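Local atomic coordinates of trans-2-enoyl-CoA reductase [NADH] (Treponema denticola ATCC 35405, PDB entry 4GGO), a protein that reduces the carbon-carbon double bond of trans-2-enoyl-CoA substrates such as crotonyl-CoA with NADH, a step in bacterial fatty acid synthesis. Residues Thr174-Asp179 with Ile291-Ala296; Ala296-Val301 with Asp348-Val353. One frame throughout, in Å; residues are numbered along the deposited sequence.

Contact 1: residues Thr174-Asp179 with Ile291-Ala296; sequences TGKTVD and IPLYLA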
# COMPACT_ATOMS: atom_id res chain seq x y z
N THR A 174 -20.52 15.07 -2.20
CA THR A 174 -21.56 14.05 -2.16
C THR A 174 -21.55 13.22 -3.43
O THR A 174 -21.46 13.76 -4.54
CB THR A 174 -22.95 14.69 -1.97
OG1 THR A 174 -22.98 15.43 -0.75
CG2 THR A 174 -24.04 13.62 -1.93
N GLY A 175 -21.63 11.91 -3.27
CA GLY A 175 -21.68 11.01 -4.41
C GLY A 175 -22.29 9.67 -4.06
O GLY A 175 -22.49 9.35 -2.89
N LYS A 176 -22.58 8.88 -5.09
CA LYS A 176 -23.09 7.53 -4.89
C LYS A 176 -22.03 6.63 -4.25
O LYS A 176 -20.86 6.99 -4.21
CB LYS A 176 -23.56 6.93 -6.21
CG LYS A 176 -24.79 7.61 -6.80
CD LYS A 176 -25.53 6.72 -7.79
CE LYS A 176 -24.88 6.72 -9.17
NZ LYS A 176 -25.71 5.93 -10.14
N THR A 177 -22.46 5.49 -3.74
CA THR A 177 -21.55 4.48 -3.22
C THR A 177 -22.29 3.15 -3.22
O THR A 177 -23.49 3.11 -3.48
CB THR A 177 -21.05 4.79 -1.80
OG1 THR A 177 -20.03 3.86 -1.43
CG2 THR A 177 -22.19 4.70 -0.80
N VAL A 178 -21.58 2.07 -2.93
CA VAL A 178 -22.21 0.76 -2.92
C VAL A 178 -21.64 -0.12 -1.81
O VAL A 178 -20.45 -0.10 -1.53
CB VAL A 178 -22.08 0.06 -4.31
CG1 VAL A 178 -20.62 -0.28 -4.62
CG2 VAL A 178 -22.95 -1.19 -4.37
N ASP A 179 -22.53 -0.87 -1.16
CA ASP A 179 -22.11 -1.86 -0.18
C ASP A 179 -21.95 -3.17 -0.92
O ASP A 179 -22.94 -3.79 -1.32
CB ASP A 179 -23.14 -1.98 0.94
CG ASP A 179 -22.67 -2.86 2.10
OD1 ASP A 179 -22.20 -3.99 1.85
OD2 ASP A 179 -22.78 -2.41 3.26
N ILE A 291 -15.81 6.26 -4.21
CA ILE A 291 -14.72 5.28 -4.28
C ILE A 291 -15.11 3.79 -4.40
O ILE A 291 -14.61 3.10 -5.28
CB ILE A 291 -13.68 5.49 -3.14
CG1 ILE A 291 -12.76 6.67 -3.49
CG2 ILE A 291 -12.85 4.24 -2.92
CD1 ILE A 291 -11.98 6.48 -4.77
N PRO A 292 -16.01 3.30 -3.53
CA PRO A 292 -16.36 1.87 -3.65
C PRO A 292 -17.06 1.54 -4.96
O PRO A 292 -16.84 0.47 -5.52
CB PRO A 292 -17.31 1.64 -2.47
CG PRO A 292 -16.97 2.72 -1.50
CD PRO A 292 -16.66 3.91 -2.35
N LEU A 293 -17.90 2.45 -5.44
CA LEU A 293 -18.61 2.25 -6.70
C LEU A 293 -17.64 2.35 -7.87
O LEU A 293 -17.73 1.60 -8.84
CB LEU A 293 -19.73 3.27 -6.87
CG LEU A 293 -20.48 3.21 -8.20
CD1 LEU A 293 -21.13 1.85 -8.39
CD2 LEU A 293 -21.52 4.32 -8.29
N TYR A 294 -16.71 3.30 -7.78
CA TYR A 294 -15.69 3.47 -8.81
C TYR A 294 -14.80 2.24 -8.93
O TYR A 294 -14.59 1.72 -10.02
CB TYR A 294 -14.84 4.71 -8.51
CG TYR A 294 -13.58 4.79 -9.34
CD1 TYR A 294 -13.64 5.05 -10.71
CD2 TYR A 294 -12.33 4.60 -8.77
CE1 TYR A 294 -12.49 5.12 -11.47
CE2 TYR A 294 -11.17 4.68 -9.53
CZ TYR A 294 -11.26 4.93 -10.88
OH TYR A 294 -10.12 5.01 -11.65
N LEU A 295 -14.29 1.78 -7.79
CA LEU A 295 -13.40 0.61 -7.75
C LEU A 295 -14.09 -0.65 -8.27
O LEU A 295 -13.50 -1.41 -9.03
CB LEU A 295 -12.88 0.37 -6.34
CG LEU A 295 -11.86 1.38 -5.81
CD1 LEU A 295 -11.50 1.07 -4.37
CD2 LEU A 295 -10.62 1.40 -6.69
N ALA A 296 -15.33 -0.87 -7.84
CA ALA A 296 -16.10 -2.01 -8.30
C ALA A 296 -16.29 -1.95 -9.82
O ALA A 296 -16.23 -2.97 -10.50
CB ALA A 296 -17.45 -2.06 -7.60

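Contact 2: residues Ala296-Val301 with Asp348-Val353; sequences ASLFKV and DVQKAV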
# COMPACT_ATOMS: atom_id res chain seq x y z
N ALA A 296 -15.33 -0.87 -7.84
CA ALA A 296 -16.10 -2.01 -8.30
C ALA A 296 -16.29 -1.95 -9.82
O ALA A 296 -16.23 -2.97 -10.50
CB ALA A 296 -17.45 -2.06 -7.60
N SER A 297 -16.52 -0.75 -10.33
CA SER A 297 -16.67 -0.55 -11.76
C SER A 297 -15.33 -0.67 -12.47
O SER A 297 -15.24 -1.22 -13.56
CB SER A 297 -17.29 0.82 -12.04
OG SER A 297 -18.52 0.97 -11.35
N LEU A 298 -14.28 -0.16 -11.83
CA LEU A 298 -12.93 -0.21 -12.37
C LEU A 298 -12.45 -1.65 -12.49
O LEU A 298 -11.88 -2.04 -13.51
CB LEU A 298 -11.96 0.59 -11.50
CG LEU A 298 -10.52 0.71 -12.01
CD1 LEU A 298 -10.47 1.61 -13.24
CD2 LEU A 298 -9.60 1.22 -10.92
N PHE A 299 -12.68 -2.44 -11.45
CA PHE A 299 -12.30 -3.84 -11.44
C PHE A 299 -13.00 -4.58 -12.58
O PHE A 299 -12.40 -5.39 -13.28
CB PHE A 299 -12.66 -4.51 -10.11
CG PHE A 299 -11.87 -4.00 -8.93
CD1 PHE A 299 -10.79 -3.15 -9.11
CD2 PHE A 299 -12.21 -4.37 -7.64
CE1 PHE A 299 -10.07 -2.68 -8.02
CE2 PHE A 299 -11.50 -3.91 -6.55
CZ PHE A 299 -10.42 -3.06 -6.74
N LYS A 300 -14.28 -4.27 -12.77
CA LYS A 300 -15.08 -4.89 -13.82
C LYS A 300 -14.52 -4.58 -15.21
O LYS A 300 -14.29 -5.48 -16.01
CB LYS A 300 -16.53 -4.41 -13.73
CG LYS A 300 -17.46 -5.08 -14.73
CD LYS A 300 -17.60 -6.56 -14.43
CE LYS A 300 -18.74 -7.18 -15.21
NZ LYS A 300 -18.96 -8.60 -14.85
N VAL A 301 -14.29 -3.30 -15.46
CA VAL A 301 -13.78 -2.85 -16.75
C VAL A 301 -12.38 -3.39 -17.05
O VAL A 301 -12.12 -3.90 -18.14
CB VAL A 301 -13.76 -1.31 -16.83
CG1 VAL A 301 -13.04 -0.84 -18.09
CG2 VAL A 301 -15.18 -0.76 -16.79
N ASP A 348 -9.60 5.04 -22.50
CA ASP A 348 -10.55 3.98 -22.83
C ASP A 348 -11.09 3.31 -21.56
O ASP A 348 -12.25 2.89 -21.51
CB ASP A 348 -9.92 2.96 -23.78
CG ASP A 348 -8.83 2.14 -23.13
OD1 ASP A 348 -7.75 2.70 -22.83
OD2 ASP A 348 -9.04 0.92 -22.93
N VAL A 349 -10.25 3.22 -20.54
CA VAL A 349 -10.67 2.67 -19.26
C VAL A 349 -11.63 3.62 -18.54
O VAL A 349 -12.71 3.22 -18.13
CB VAL A 349 -9.47 2.35 -18.34
CG1 VAL A 349 -9.95 2.01 -16.93
CG2 VAL A 349 -8.64 1.21 -18.92
N GLN A 350 -11.22 4.88 -18.41
CA GLN A 350 -12.00 5.87 -17.67
C GLN A 350 -13.37 6.15 -18.29
O GLN A 350 -14.35 6.38 -17.58
CB GLN A 350 -11.21 7.17 -17.52
CG GLN A 350 -10.06 7.07 -16.53
CD GLN A 350 -10.52 6.71 -15.13
OE1 GLN A 350 -11.43 7.34 -14.58
NE2 GLN A 350 -9.90 5.69 -14.55
N LYS A 351 -13.44 6.13 -19.62
CA LYS A 351 -14.71 6.35 -20.30
C LYS A 351 -15.65 5.17 -20.10
O LYS A 351 -16.86 5.34 -19.93
CB LYS A 351 -14.50 6.65 -21.78
CG LYS A 351 -13.92 8.03 -22.03
CD LYS A 351 -14.03 8.42 -23.50
CE LYS A 351 -13.22 7.50 -24.38
NZ LYS A 351 -13.18 7.98 -25.79
N ALA A 352 -15.09 3.96 -20.10
CA ALA A 352 -15.88 2.76 -19.85
C ALA A 352 -16.38 2.72 -18.41
O ALA A 352 -17.52 2.31 -18.15
CB ALA A 352 -15.06 1.52 -20.17
N VAL A 353 -15.54 3.14 -17.48
CA VAL A 353 -15.91 3.18 -16.07
C VAL A 353 -17.00 4.22 -15.81
O VAL A 353 -17.97 3.96 -15.10
CB VAL A 353 -14.70 3.47 -15.16
CG1 VAL A 353 -15.15 3.69 -13.72
CG2 VAL A 353 -13.69 2.33 -15.24

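Contact 1: residues Thr174-Asp179 with Ile291-Ala296
T177 and L293 bring strand 174-178 against the first turns of the helix beginning at I291, their CA atoms 5.1 Å apart and the two segment axes approaching to 6.0 Å at an angle of 62°. Contact is by van der Waals packing. T177 holds OG1 anti to its backbone N (chi1 -172°), which brings the hydroxyl oxygen against the carbons of the P292 ring: OG1 lies 3.3 Å from CG of P292, with CD slightly farther, and the two side chains cross obliquely. V178, the next strand residue, meets P292 and L293 as well. Its CG1, between the backbone N and the carbonyl carbon (chi1 67°), reaches the helix backbone itself, 3.8 Å from CA of L293, while its carbonyl O rests 3.7 Å from CB of P292. The amide N of V178 is buried here without a polar partner in the model. One branch of L293 meets K176, CD2 of L293 sitting 3.9 Å from CB of K176. The strand pairs with strand 185-190 as an antiparallel two-stranded sheet, separate from the parallel Rossmann-type sheet, and K176 is also backbone-bonded to V290, just ahead of the helix. Helix 371-380 packs on both segments, L371 touching V178 and Y374 touching P292.

Contact 2: residues Ala296-Val301 with Asp348-Val353
V301 and V353 meet through their CG2 methyls, 3.8 Å apart, in a buried, mainly apolar interface. The other branch of V301, CG1, anti to the backbone N (chi1 171°), rests on CB of A352 at 3.7 Å. L298 comes in beside them and bridges two residues a helical turn apart: CD1 of L298 packs 3.7 Å from CG1 of V349. The same CD1 of L298 lies 3.9 Å from CG2 of V353. S297 adds its CB, 4.0 Å from CG1 of V353. This is helix-on-helix packing, the segment axes 9.4 Å apart at closest and inclined at 124°; in the Rossmann-type fold, the two helices follow strands 270-276 and 338-339, neighbours at one end of the parallel sheet. Farther out, several polar side chains bond outside the two segments. The hydroxyl of S297 turns back to the carbonyl O of L293, one turn earlier in its own helix, and NE2 of Q350 bonds the carbonyl O of E344. D348 reaches K305, later in the first helix, in a salt bridge. L298 lies near the substrate site, its side chain about 5 Å from that of Y234, which binds substrate.

How the contacts relate
Contacts 1 and 2 follow one another along the chain and lie on the same side of its centre, their own centres 13 Å apart. Both use helix 291-305: contact 1 takes its first turns, contact 2 the turns after them, and A296 belongs to both segments. Y294 connects the two sites, its OH in a probable hydrogen bond with NE2 of Q350, 3.0 Å away, and its ring carbon CD1 packed 3.6 Å from CG1 of V353. One helix thus joins the two-stranded antiparallel sheet to helix 347-359, near residues that bind substrate and NAD; contact 2 pairs the catalytic region with the FAD-binding-type domain, while contact 1 stays within the former.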